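PDB 5CJP: Ras GTPase-activating-like protein IQGAP2 from Homo sapiens, which probably acts as a scaffold that binds GTP-loaded Rho-family GTPases through a Ras-GAP-related domain without speeding their GTP hydrolysis. Local coordinates for residues L232-Y237 with K272-A277; G256-I259 with Q263-N266; S152-D157 with L164-V169; A220-L225 with E303-F308. All blocks are in the same frame, centred on the assembly; numbering follows the deposited sequence.

Contact 1: residues L232-Y237 with K272-A277; sequences LLYYRY and KVLQHA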
loop_
_atom_site.group_PDB
_atom_site.type_symbol
_atom_site.label_atom_id
_atom_site.label_comp_id
_atom_site.label_asym_id
_atom_site.label_seq_id
_atom_site.Cartn_x
_atom_site.Cartn_y
_atom_site.Cartn_z
ATOM N N LEU E 232 -13.914 -30.807 11.844
ATOM C CA LEU E 232 -12.872 -29.969 11.260
ATOM C C LEU E 232 -13.171 -29.607 9.811
ATOM O O LEU E 232 -13.203 -28.435 9.446
ATOM C CB LEU E 232 -11.520 -30.692 11.315
ATOM C CG LEU E 232 -10.376 -30.118 10.456
ATOM C CD1 LEU E 232 -10.022 -28.690 10.908
ATOM C CD2 LEU E 232 -9.161 -31.028 10.572
ATOM N N LEU E 233 -13.390 -30.628 8.993
ATOM C CA LEU E 233 -13.639 -30.443 7.570
ATOM C C LEU E 233 -14.963 -29.800 7.233
ATOM O O LEU E 233 -15.039 -28.972 6.323
ATOM C CB LEU E 233 -13.534 -31.781 6.852
ATOM C CG LEU E 233 -12.177 -32.461 6.982
ATOM C CD1 LEU E 233 -12.192 -33.728 6.161
ATOM C CD2 LEU E 233 -11.068 -31.523 6.500
ATOM N N TYR E 234 -16.008 -30.169 7.964
ATOM C CA TYR E 234 -17.312 -29.615 7.679
ATOM C C TYR E 234 -17.799 -28.449 8.529
ATOM O O TYR E 234 -17.914 -27.333 8.037
ATOM C CB TYR E 234 -18.394 -30.710 7.682
ATOM C CG TYR E 234 -19.659 -30.182 7.069
ATOM C CD1 TYR E 234 -19.703 -29.864 5.718
ATOM C CD2 TYR E 234 -20.730 -29.793 7.866
ATOM C CE1 TYR E 234 -20.775 -29.143 5.171
ATOM C CE2 TYR E 234 -21.802 -29.072 7.331
ATOM C CZ TYR E 234 -21.808 -28.745 5.986
ATOM O OH TYR E 234 -22.813 -27.963 5.474
ATOM N N TYR E 235 -18.112 -28.702 9.791
ATOM C CA TYR E 235 -18.644 -27.645 10.649
ATOM C C TYR E 235 -17.716 -26.453 10.798
ATOM O O TYR E 235 -18.152 -25.317 10.866
ATOM C CB TYR E 235 -18.966 -28.196 12.043
ATOM C CG TYR E 235 -19.700 -27.211 12.924
ATOM C CD1 TYR E 235 -21.049 -26.943 12.722
ATOM C CD2 TYR E 235 -19.035 -26.520 13.934
ATOM C CE1 TYR E 235 -21.721 -26.021 13.495
ATOM C CE2 TYR E 235 -19.693 -25.588 14.722
ATOM C CZ TYR E 235 -21.040 -25.340 14.500
ATOM O OH TYR E 235 -21.709 -24.411 15.275
ATOM N N ARG E 236 -16.422 -26.722 10.845
ATOM C CA ARG E 236 -15.444 -25.677 11.020
ATOM C C ARG E 236 -14.926 -25.057 9.717
ATOM O O ARG E 236 -14.887 -23.828 9.583
ATOM C CB ARG E 236 -14.289 -26.230 11.865
ATOM C CG ARG E 236 -14.219 -25.653 13.280
ATOM C CD ARG E 236 -13.772 -24.188 13.163
ATOM N NE ARG E 236 -13.214 -23.574 14.373
ATOM C CZ ARG E 236 -12.539 -24.216 15.319
ATOM N NH1 ARG E 236 -12.332 -25.524 15.247
ATOM N NH2 ARG E 236 -12.023 -23.526 16.323
ATOM N N TYR E 237 -14.564 -25.891 8.744
ATOM C CA TYR E 237 -14.009 -25.393 7.492
ATOM C C TYR E 237 -14.952 -24.813 6.445
ATOM O O TYR E 237 -14.819 -23.653 6.068
ATOM C CB TYR E 237 -13.154 -26.487 6.846
ATOM C CG TYR E 237 -12.508 -26.089 5.534
ATOM C CD1 TYR E 237 -11.717 -24.930 5.440
ATOM C CD2 TYR E 237 -12.656 -26.889 4.391
ATOM C CE1 TYR E 237 -11.090 -24.583 4.245
ATOM C CE2 TYR E 237 -12.029 -26.551 3.184
ATOM C CZ TYR E 237 -11.248 -25.398 3.117
ATOM O OH TYR E 237 -10.626 -25.054 1.924
ATOM N N LYS E 272 -27.967 -26.289 8.455
ATOM C CA LYS E 272 -28.523 -27.057 9.546
ATOM C C LYS E 272 -28.730 -28.505 9.105
ATOM O O LYS E 272 -28.313 -29.438 9.793
ATOM C CB LYS E 272 -29.837 -26.440 10.020
ATOM C CG LYS E 272 -30.378 -27.077 11.289
ATOM C CD LYS E 272 -31.642 -26.401 11.725
ATOM C CE LYS E 272 -32.302 -27.123 12.888
ATOM N NZ LYS E 272 -33.652 -26.526 13.161
ATOM N N VAL E 273 -29.359 -28.706 7.957
ATOM C CA VAL E 273 -29.569 -30.072 7.489
ATOM C C VAL E 273 -28.244 -30.803 7.321
ATOM O O VAL E 273 -28.100 -31.940 7.758
ATOM C CB VAL E 273 -30.314 -30.114 6.150
ATOM C CG1 VAL E 273 -30.366 -31.549 5.644
ATOM C CG2 VAL E 273 -31.716 -29.579 6.326
ATOM N N LEU E 274 -27.266 -30.157 6.693
ATOM C CA LEU E 274 -25.977 -30.799 6.493
ATOM C C LEU E 274 -25.207 -31.073 7.796
ATOM O O LEU E 274 -24.509 -32.089 7.892
ATOM C CB LEU E 274 -25.125 -29.993 5.499
ATOM C CG LEU E 274 -25.550 -30.026 4.014
ATOM C CD1 LEU E 274 -24.543 -29.259 3.164
ATOM C CD2 LEU E 274 -25.640 -31.455 3.520
ATOM N N GLN E 275 -25.332 -30.194 8.797
ATOM C CA GLN E 275 -24.656 -30.408 10.080
ATOM C C GLN E 275 -25.183 -31.720 10.625
ATOM O O GLN E 275 -24.429 -32.651 10.864
ATOM C CB GLN E 275 -25.006 -29.324 11.087
ATOM C CG GLN E 275 -23.857 -28.782 11.943
ATOM C CD GLN E 275 -22.871 -29.823 12.479
ATOM O OE1 GLN E 275 -22.189 -30.476 11.704
ATOM N NE2 GLN E 275 -22.776 -29.952 13.807
ATOM N N HIS E 276 -26.498 -31.778 10.797
ATOM C CA HIS E 276 -27.162 -32.976 11.304
ATOM C C HIS E 276 -26.714 -34.246 10.600
ATOM O O HIS E 276 -26.433 -35.253 11.254
ATOM C CB HIS E 276 -28.673 -32.824 11.179
ATOM C CG HIS E 276 -29.270 -31.957 12.239
ATOM N ND1 HIS E 276 -29.796 -32.464 13.408
ATOM C CD2 HIS E 276 -29.374 -30.610 12.332
ATOM C CE1 HIS E 276 -30.198 -31.468 14.174
ATOM N NE2 HIS E 276 -29.954 -30.333 13.546
ATOM N N ALA E 277 -26.646 -34.194 9.272
ATOM C CA ALA E 277 -26.219 -35.349 8.495
ATOM C C ALA E 277 -24.782 -35.703 8.831
ATOM O O ALA E 277 -24.477 -36.856 9.110
ATOM C CB ALA E 277 -26.350 -35.064 7.026
#
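Tyr235 sets CD1 of its ring 3.4 Å from CD of Gln275 where helices 222-243 and 261-278 of the all-helical Ras-GAP-type domain pack nearly antiparallel, their local axes 10.2 Å apart and 149° between directions. Gln275 bends at chi2 (-42°), which turns its amide back beside the phenol ring; ring and amide planes stand 49° apart. Next to this pair, the Tyr234 side chain meets Leu274 almost at right angles, CZ 3.6 Å from CB: the hydroxyl-bearing end of a long aromatic side chain can reach the aliphatic leucine across the gap between helices. No hydrogen bond joins the two segments. Tyr235 OH and Gln275 NE2 instead each bond to the backbone of another protein's chain, so both residues serve the helix pair and the binding surface at once. An alanine in place of Gln275 would probably leave that backbone without its amide mate and open a gap beside CD1 of the Tyr235 ring. Further out, Phe304 meets the Tyr234 ring, Thr184 and Val187 back Leu274, and an aromatic side chain of the other protein stacks on Tyr235. The tyrosines lie within a wider pi-type turn, in which Tyr237 N bonds to Leu232 O at 3.0 Å.

Contact 2: residues G256-I259 with Q263-N266; sequences GGQI and QRRN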
loop_
_atom_site.group_PDB
_atom_site.type_symbol
_atom_site.label_atom_id
_atom_site.label_comp_id
_atom_site.label_asym_id
_atom_site.label_seq_id
_atom_site.Cartn_x
_atom_site.Cartn_y
_atom_site.Cartn_z
ATOM N N GLY E 256 -23.639 -2.760 -3.448
ATOM C CA GLY E 256 -25.074 -2.720 -3.641
ATOM C C GLY E 256 -25.806 -3.072 -2.364
ATOM O O GLY E 256 -26.163 -2.192 -1.578
ATOM N N GLY E 257 -26.029 -4.366 -2.153
ATOM C CA GLY E 257 -26.723 -4.811 -0.960
ATOM C C GLY E 257 -26.220 -6.153 -0.469
ATOM O O GLY E 257 -25.687 -6.948 -1.243
ATOM N N GLN E 258 -26.394 -6.405 0.823
ATOM C CA GLN E 258 -25.955 -7.656 1.417
ATOM C C GLN E 258 -27.092 -8.674 1.386
ATOM O O GLN E 258 -28.203 -8.369 0.963
ATOM C CB GLN E 258 -25.485 -7.400 2.853
ATOM C CG GLN E 258 -24.770 -8.570 3.521
ATOM C CD GLN E 258 -25.673 -9.373 4.448
ATOM O OE1 GLN E 258 -25.253 -10.377 5.028
ATOM N NE2 GLN E 258 -26.917 -8.930 4.596
ATOM N N ILE E 259 -26.807 -9.890 1.824
ATOM C CA ILE E 259 -27.793 -10.965 1.851
ATOM C C ILE E 259 -29.089 -10.614 2.595
ATOM O O ILE E 259 -29.055 -10.004 3.661
ATOM C CB ILE E 259 -27.139 -12.203 2.481
ATOM C CG1 ILE E 259 -26.095 -12.728 1.494
ATOM C CG2 ILE E 259 -28.189 -13.216 2.963
ATOM C CD1 ILE E 259 -25.284 -13.788 2.059
ATOM N N GLN E 263 -32.437 -15.003 2.245
ATOM C CA GLN E 263 -31.294 -15.704 1.681
ATOM C C GLN E 263 -30.503 -16.314 2.828
ATOM O O GLN E 263 -29.981 -17.426 2.712
ATOM C CB GLN E 263 -30.434 -14.735 0.864
ATOM C CG GLN E 263 -31.201 -14.069 -0.278
ATOM C CD GLN E 263 -30.390 -13.021 -1.025
ATOM O OE1 GLN E 263 -29.865 -12.080 -0.427
ATOM N NE2 GLN E 263 -30.295 -13.174 -2.343
ATOM N N ARG E 264 -30.431 -15.593 3.945
ATOM C CA ARG E 264 -29.736 -16.078 5.134
ATOM C C ARG E 264 -30.411 -17.329 5.668
ATOM O O ARG E 264 -29.755 -18.343 5.936
ATOM C CB ARG E 264 -29.768 -15.032 6.241
ATOM C CG ARG E 264 -28.494 -14.269 6.387
ATOM C CD ARG E 264 -27.376 -15.141 6.919
ATOM N NE ARG E 264 -26.111 -14.739 6.307
ATOM C CZ ARG E 264 -25.691 -13.481 6.214
ATOM N NH1 ARG E 264 -26.433 -12.498 6.698
ATOM N NH2 ARG E 264 -24.540 -13.209 5.623
ATOM N N ARG E 265 -31.725 -17.227 5.844
ATOM C CA ARG E 265 -32.528 -18.327 6.356
ATOM C C ARG E 265 -32.450 -19.544 5.424
ATOM O O ARG E 265 -32.541 -20.689 5.878
ATOM C CB ARG E 265 -33.975 -17.867 6.533
ATOM C CG ARG E 265 -34.836 -18.808 7.348
ATOM C CD ARG E 265 -36.249 -18.287 7.394
ATOM N NE ARG E 265 -36.284 -16.900 7.844
ATOM C CZ ARG E 265 -36.027 -16.516 9.093
ATOM N NH1 ARG E 265 -35.720 -17.420 10.017
ATOM N NH2 ARG E 265 -36.074 -15.230 9.416
ATOM N N ASN E 266 -32.271 -19.285 4.130
ATOM C CA ASN E 266 -32.161 -20.364 3.155
ATOM C C ASN E 266 -30.809 -21.056 3.301
ATOM O O ASN E 266 -30.750 -22.267 3.515
ATOM C CB ASN E 266 -32.333 -19.831 1.725
ATOM C CG ASN E 266 -33.801 -19.602 1.349
ATOM O OD1 ASN E 266 -34.098 -19.067 0.282
ATOM N ND2 ASN E 266 -34.717 -20.009 2.220
#
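Ile259 and Gln263 are the backbone neighbours here, CA to CA 5.9 Å, where an irregular loop folds back on the start of helix 261-278. Ile259 drives its CG2 methyl between the two helical side chains: CG2 lies 3.4 Å from CB of Gln263 and over the centre of one face of the Arg264 guanidinium, 4.0 Å above its plane. A branched aliphatic residue suits this spot: one methyl meets both a methylene and a flat cation. Arg264 bends at chi2 (-69°) and again at chi3, curling its guanidinium back over Ile259. Its ends turn to Gln258, NH1 and NH2 converging on the single oxygen OE1 at 2.9 Å and 3.0 Å. Neither bond is straight (134° and 132° at hydrogen); the NH1 bond uses a lone pair in the carbonyl plane, with OE1 tilted from the guanidinium plane. Gln258 is poorly ordered, so this grip is less certain. Arg264 NH2 also makes a salt bridge with Asp246, and NE bonds to Val243 O. A leucine in place of Arg264 would probably leave Gln258 OE1 without either donor, Asp246 without its counter-charge and Val243 O without its donor. Gln263 reaches two other places, OE1 accepting from Asn260 N and NE2 donating to Ile122 O. The contact thus joins the linker after helix 222-243 to the opening of helix 261-278 and the end of helix 111-123.

Contact 3: residues S152-D157 with L164-V169; sequences SKLPYD and LTYPEV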
loop_
_atom_site.group_PDB
_atom_site.type_symbol
_atom_site.label_atom_id
_atom_site.label_comp_id
_atom_site.label_asym_id
_atom_site.label_seq_id
_atom_site.Cartn_x
_atom_site.Cartn_y
_atom_site.Cartn_z
ATOM N N SER E 152 -55.675 -9.951 10.871
ATOM C CA SER E 152 -55.468 -11.360 11.167
ATOM C C SER E 152 -56.492 -11.804 12.201
ATOM O O SER E 152 -56.180 -11.925 13.383
ATOM C CB SER E 152 -54.056 -11.589 11.714
ATOM O OG SER E 152 -53.072 -11.185 10.780
ATOM N N LYS E 153 -57.718 -12.040 11.746
ATOM C CA LYS E 153 -58.789 -12.467 12.635
ATOM C C LYS E 153 -58.403 -13.715 13.430
ATOM O O LYS E 153 -59.160 -14.175 14.286
ATOM C CB LYS E 153 -60.063 -12.727 11.821
ATOM C CG LYS E 153 -60.571 -11.502 11.056
ATOM C CD LYS E 153 -61.115 -10.410 11.987
ATOM C CE LYS E 153 -62.569 -10.659 12.387
ATOM N NZ LYS E 153 -62.798 -12.002 13.000
ATOM N N LEU E 154 -57.219 -14.256 13.150
ATOM C CA LEU E 154 -56.721 -15.446 13.840
ATOM C C LEU E 154 -55.748 -15.103 14.971
ATOM O O LEU E 154 -55.194 -14.001 15.016
ATOM C CB LEU E 154 -56.033 -16.386 12.846
ATOM C CG LEU E 154 -56.944 -17.163 11.894
ATOM C CD1 LEU E 154 -56.098 -18.024 10.965
ATOM C CD2 LEU E 154 -57.902 -18.026 12.700
ATOM N N PRO E 155 -55.524 -16.055 15.895
ATOM C CA PRO E 155 -54.623 -15.883 17.039
ATOM C C PRO E 155 -53.217 -15.451 16.637
ATOM O O PRO E 155 -52.314 -16.279 16.521
ATOM C CB PRO E 155 -54.630 -17.264 17.693
ATOM C CG PRO E 155 -55.989 -17.774 17.378
ATOM C CD PRO E 155 -56.150 -17.389 15.931
ATOM N N TYR E 156 -53.042 -14.150 16.429
ATOM C CA TYR E 156 -51.749 -13.586 16.047
ATOM C C TYR E 156 -50.700 -14.027 17.062
ATOM O O TYR E 156 -50.523 -13.367 18.085
ATOM C CB TYR E 156 -51.840 -12.062 16.046
ATOM C CG TYR E 156 -51.076 -11.387 14.935
ATOM C CD1 TYR E 156 -49.708 -11.591 14.772
ATOM C CD2 TYR E 156 -51.728 -10.527 14.051
ATOM C CE1 TYR E 156 -49.008 -10.956 13.752
ATOM C CE2 TYR E 156 -51.039 -9.887 13.030
ATOM C CZ TYR E 156 -49.680 -10.104 12.886
ATOM O OH TYR E 156 -49.000 -9.471 11.872
ATOM N N ASP E 157 -50.021 -15.136 16.770
ATOM C CA ASP E 157 -48.989 -15.711 17.641
ATOM C C ASP E 157 -49.489 -17.000 18.324
ATOM O O ASP E 157 -50.091 -16.959 19.399
ATOM C CB ASP E 157 -48.553 -14.686 18.693
ATOM C CG ASP E 157 -47.537 -15.231 19.655
ATOM O OD1 ASP E 157 -47.854 -16.211 20.359
ATOM O OD2 ASP E 157 -46.422 -14.673 19.712
ATOM N N LEU E 164 -49.744 -26.104 12.994
ATOM C CA LEU E 164 -49.936 -27.152 12.005
ATOM C C LEU E 164 -51.401 -27.552 11.919
ATOM O O LEU E 164 -51.751 -28.500 11.221
ATOM C CB LEU E 164 -49.082 -28.378 12.349
ATOM C CG LEU E 164 -47.563 -28.189 12.263
ATOM C CD1 LEU E 164 -46.858 -29.506 12.525
ATOM C CD2 LEU E 164 -47.190 -27.664 10.887
ATOM N N THR E 165 -52.257 -26.831 12.635
ATOM C CA THR E 165 -53.688 -27.115 12.602
ATOM C C THR E 165 -54.207 -26.659 11.253
ATOM O O THR E 165 -55.075 -27.292 10.656
ATOM C CB THR E 165 -54.454 -26.343 13.701
ATOM O OG1 THR E 165 -54.119 -26.881 14.985
ATOM C CG2 THR E 165 -55.967 -26.455 13.482
ATOM N N TYR E 166 -53.654 -25.549 10.782
ATOM C CA TYR E 166 -54.037 -24.965 9.510
ATOM C C TYR E 166 -53.313 -25.678 8.375
ATOM O O TYR E 166 -52.111 -25.492 8.193
ATOM C CB TYR E 166 -53.684 -23.478 9.525
ATOM C CG TYR E 166 -54.292 -22.760 10.702
ATOM C CD1 TYR E 166 -55.483 -22.047 10.571
ATOM C CD2 TYR E 166 -53.725 -22.870 11.973
ATOM C CE1 TYR E 166 -56.100 -21.464 11.684
ATOM C CE2 TYR E 166 -54.333 -22.294 13.090
ATOM C CZ TYR E 166 -55.523 -21.596 12.941
ATOM O OH TYR E 166 -56.132 -21.046 14.050
ATOM N N PRO E 167 -54.035 -26.516 7.605
ATOM C CA PRO E 167 -53.478 -27.270 6.477
ATOM C C PRO E 167 -52.722 -26.388 5.498
ATOM O O PRO E 167 -51.872 -26.865 4.762
ATOM C CB PRO E 167 -54.709 -27.904 5.847
ATOM C CG PRO E 167 -55.566 -28.167 7.027
ATOM C CD PRO E 167 -55.455 -26.865 7.796
ATOM N N GLU E 168 -53.045 -25.100 5.482
ATOM C CA GLU E 168 -52.358 -24.158 4.602
ATOM C C GLU E 168 -50.911 -23.980 5.078
ATOM O O GLU E 168 -49.974 -24.024 4.287
ATOM C CB GLU E 168 -53.082 -22.810 4.601
ATOM C CG GLU E 168 -53.934 -22.564 5.838
ATOM C CD GLU E 168 -55.295 -23.231 5.748
ATOM O OE1 GLU E 168 -56.217 -22.621 5.162
ATOM O OE2 GLU E 168 -55.441 -24.368 6.247
ATOM N N VAL E 169 -50.738 -23.781 6.382
ATOM C CA VAL E 169 -49.413 -23.627 6.959
ATOM C C VAL E 169 -48.646 -24.939 6.837
ATOM O O VAL E 169 -47.450 -24.943 6.554
ATOM C CB VAL E 169 -49.497 -23.216 8.447
ATOM C CG1 VAL E 169 -48.170 -23.463 9.148
ATOM C CG2 VAL E 169 -49.861 -21.753 8.545
#
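Tyr166 O accepts a weak hydrogen bond from Val169 N at 2.8 Å as the chain winds into helix 167-193, and the same residue sends its phenol toward the 152-157 loop to meet Leu154. The two side chains approach from opposite directions. CD1 of Leu154 comes 3.5 Å from CE1 of Tyr166, while the other methyl, CD2, lies 3.8 Å from OH. Tyr166 CG stands opposite the carbonyl carbon (chi1 -55°), and this rotation carries the ring off the helix start to the leucine. Pro155 adds a looser touch, its CD 4.1 Å from Tyr166 OH. Leucine suits the place because its two methyls can meet both a ring carbon, CE1, and the hydroxyl end of a tyrosine; the ring carbon CD of proline adds a marginal apolar contact. Tyr137 of helix 133-139 supports the pair: its ring meets that of Tyr166 at about 45°, it touches Leu154, and its OH makes a weak hydrogen bond with Pro155 O. Val141 lies against Leu154 as well. No hydrogen bond or charge pair joins the two segments, so their hold on each other is dispersive and apolar, consistent with a small surface contact that brings an irregular loop against the start of a long helix.

Contact 4: residues A220-L225 with E303-F308; sequences ATEDEL and EFRKYF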
loop_
_atom_site.group_PDB
_atom_site.type_symbol
_atom_site.label_atom_id
_atom_site.label_comp_id
_atom_site.label_asym_id
_atom_site.label_seq_id
_atom_site.Cartn_x
_atom_site.Cartn_y
_atom_site.Cartn_z
ATOM N N ALA E 220 -12.012 -45.596 21.009
ATOM C CA ALA E 220 -12.882 -44.730 20.227
ATOM C C ALA E 220 -13.180 -45.459 18.921
ATOM O O ALA E 220 -12.290 -46.078 18.335
ATOM C CB ALA E 220 -12.186 -43.416 19.950
ATOM N N THR E 221 -14.425 -45.389 18.466
ATOM C CA THR E 221 -14.827 -46.073 17.242
ATOM C C THR E 221 -14.661 -45.247 15.968
ATOM O O THR E 221 -14.648 -44.019 16.011
ATOM C CB THR E 221 -16.302 -46.524 17.322
ATOM O OG1 THR E 221 -17.149 -45.370 17.393
ATOM C CG2 THR E 221 -16.534 -47.398 18.558
ATOM N N GLU E 222 -14.532 -45.937 14.840
ATOM C CA GLU E 222 -14.393 -45.297 13.536
ATOM C C GLU E 222 -15.424 -44.173 13.447
ATOM O O GLU E 222 -15.142 -43.082 12.944
ATOM C CB GLU E 222 -14.663 -46.324 12.433
ATOM C CG GLU E 222 -14.376 -45.868 11.014
ATOM C CD GLU E 222 -12.898 -45.841 10.694
ATOM O OE1 GLU E 222 -12.553 -45.674 9.506
ATOM O OE2 GLU E 222 -12.079 -45.982 11.628
ATOM N N ASP E 223 -16.619 -44.451 13.958
ATOM C CA ASP E 223 -17.707 -43.489 13.936
ATOM C C ASP E 223 -17.424 -42.242 14.747
ATOM O O ASP E 223 -17.745 -41.137 14.313
ATOM C CB ASP E 223 -18.996 -44.137 14.437
ATOM C CG ASP E 223 -19.634 -45.039 13.401
ATOM O OD1 ASP E 223 -19.029 -45.238 12.325
ATOM O OD2 ASP E 223 -20.745 -45.550 13.670
ATOM N N GLU E 224 -16.840 -42.413 15.928
ATOM C CA GLU E 224 -16.529 -41.279 16.790
ATOM C C GLU E 224 -15.390 -40.497 16.162
ATOM O O GLU E 224 -15.448 -39.286 16.049
ATOM C CB GLU E 224 -16.116 -41.760 18.184
ATOM C CG GLU E 224 -17.074 -42.769 18.803
ATOM C CD GLU E 224 -16.557 -43.346 20.109
ATOM O OE1 GLU E 224 -16.609 -42.638 21.136
ATOM O OE2 GLU E 224 -16.089 -44.506 20.107
ATOM N N LEU E 225 -14.353 -41.202 15.742
ATOM C CA LEU E 225 -13.212 -40.556 15.121
ATOM C C LEU E 225 -13.626 -39.719 13.932
ATOM O O LEU E 225 -13.222 -38.562 13.820
ATOM C CB LEU E 225 -12.201 -41.592 14.655
ATOM C CG LEU E 225 -11.447 -42.319 15.760
ATOM C CD1 LEU E 225 -10.724 -43.519 15.147
ATOM C CD2 LEU E 225 -10.476 -41.357 16.460
ATOM N N GLU E 303 -22.720 -40.716 3.088
ATOM C CA GLU E 303 -21.867 -40.118 2.065
ATOM C C GLU E 303 -20.764 -39.317 2.758
ATOM O O GLU E 303 -19.595 -39.424 2.402
ATOM C CB GLU E 303 -22.675 -39.200 1.143
ATOM C CG GLU E 303 -23.666 -39.921 0.267
ATOM C CD GLU E 303 -24.320 -38.999 -0.745
ATOM O OE1 GLU E 303 -23.596 -38.408 -1.581
ATOM O OE2 GLU E 303 -25.563 -38.862 -0.707
ATOM N N PHE E 304 -21.152 -38.526 3.754
ATOM C CA PHE E 304 -20.205 -37.723 4.514
ATOM C C PHE E 304 -19.167 -38.612 5.181
ATOM O O PHE E 304 -17.961 -38.349 5.108
ATOM C CB PHE E 304 -20.939 -36.928 5.581
ATOM C CG PHE E 304 -21.295 -35.546 5.161
ATOM C CD1 PHE E 304 -22.477 -34.954 5.601
ATOM C CD2 PHE E 304 -20.426 -34.802 4.372
ATOM C CE1 PHE E 304 -22.786 -33.632 5.264
ATOM C CE2 PHE E 304 -20.730 -33.481 4.028
ATOM C CZ PHE E 304 -21.912 -32.895 4.476
ATOM N N ARG E 305 -19.648 -39.669 5.828
ATOM C CA ARG E 305 -18.780 -40.609 6.520
ATOM C C ARG E 305 -17.721 -41.163 5.578
ATOM O O ARG E 305 -16.553 -41.287 5.942
ATOM C CB ARG E 305 -19.610 -41.756 7.097
ATOM C CG ARG E 305 -18.810 -42.735 7.922
ATOM C CD ARG E 305 -18.754 -44.122 7.270
ATOM N NE ARG E 305 -17.871 -45.030 8.012
ATOM C CZ ARG E 305 -18.009 -45.329 9.304
ATOM N NH1 ARG E 305 -19.001 -44.803 10.013
ATOM N NH2 ARG E 305 -17.129 -46.129 9.888
ATOM N N LYS E 306 -18.133 -41.485 4.358
ATOM C CA LYS E 306 -17.210 -42.024 3.360
ATOM C C LYS E 306 -16.177 -40.969 2.940
ATOM O O LYS E 306 -15.004 -41.274 2.722
ATOM C CB LYS E 306 -17.994 -42.504 2.133
ATOM C CG LYS E 306 -17.126 -43.065 1.032
ATOM C CD LYS E 306 -17.942 -43.466 -0.171
ATOM C CE LYS E 306 -17.055 -44.014 -1.270
ATOM N NZ LYS E 306 -17.865 -44.421 -2.448
ATOM N N TYR E 307 -16.648 -39.732 2.833
ATOM C CA TYR E 307 -15.859 -38.565 2.452
ATOM C C TYR E 307 -14.773 -38.273 3.485
ATOM O O TYR E 307 -13.590 -38.189 3.153
ATOM C CB TYR E 307 -16.815 -37.382 2.341
ATOM C CG TYR E 307 -16.193 -36.047 2.045
ATOM C CD1 TYR E 307 -15.731 -35.737 0.774
ATOM C CD2 TYR E 307 -16.132 -35.066 3.030
ATOM C CE1 TYR E 307 -15.231 -34.469 0.488
ATOM C CE2 TYR E 307 -15.634 -33.796 2.753
ATOM C CZ TYR E 307 -15.191 -33.501 1.483
ATOM O OH TYR E 307 -14.732 -32.240 1.202
ATOM N N PHE E 308 -15.192 -38.120 4.738
ATOM C CA PHE E 308 -14.284 -37.836 5.849
ATOM C C PHE E 308 -13.185 -38.882 5.966
ATOM O O PHE E 308 -12.020 -38.549 6.151
ATOM C CB PHE E 308 -15.065 -37.770 7.172
ATOM C CG PHE E 308 -16.112 -36.687 7.203
ATOM C CD1 PHE E 308 -17.216 -36.792 8.049
ATOM C CD2 PHE E 308 -16.006 -35.566 6.376
ATOM C CE1 PHE E 308 -18.203 -35.805 8.070
ATOM C CE2 PHE E 308 -16.985 -34.574 6.389
ATOM C CZ PHE E 308 -18.094 -34.693 7.238
#
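Asp223 and Arg305 carry the close part of this contact, a salt bridge from the first turn of helix 222-243 to helix 294-311. Arg305 NH1 and Asp223 OD1 form the bridge; their modelled separation is too short to trust, so its exact geometry is doubtful. NH2 adds a weak bond to the same OD1 at 3.2 Å. The carboxylate meets the edge of the guanidinium, and the two planes stand 75° apart, so one oxygen takes both nitrogens in place of a side-by-side pairing. Arg305 reaches across because its CG lies opposite the backbone N (chi1 -176°) and its chain turns at chi2. On the looser side Glu222 presents only its aliphatic stem, CB 3.5 Å from Arg305 NH2, while its OE1 stays 4.6 Å from that nitrogen and makes a long, weak ion pair with Lys309. These residues are partly exposed, whereas other residues of helix 294-311 are buried: Phe304 packs on Leu274 and Ala277, and Phe308 on Val229 and Tyr234. Acidic residues suit a helix start, where they probably meet the helix dipole favourably. Thr221 is the N-cap, OG1 accepting a weak bond from Glu224 N at 3.3 Å, and Glu224 OE2 accepts from Thr221 N in return. Separately from the salt bridge, Thr221 and Glu224 thus form a capping box at the N-terminus of helix 222-243.

How the contacts relate
Contacts 1 and 4 form one continuous region of the helical bundle: their centres are 13 Å apart, both use helix 222-243, and the phenylalanines of 303-308 join them. Contact 2 shares helix 261-278 with contact 1, yet its centre lies 20 Å away and the nearest atoms about 7 Å. Contact 3 is remote, centred 34 Å from contact 1, at the outer start of helix 167-193, whose later turns pack on Tyr234 and Leu274. The Tyr235 side chain is about 5 Å from a bound GTP, probably that of the partner GTPase; the GTP pocket of Asn57, Arg59, Glu60 and Tyr326 includes no residue of these contacts. Contacts 1, 2 and 3 approach another protein's chain; contact 4 does not.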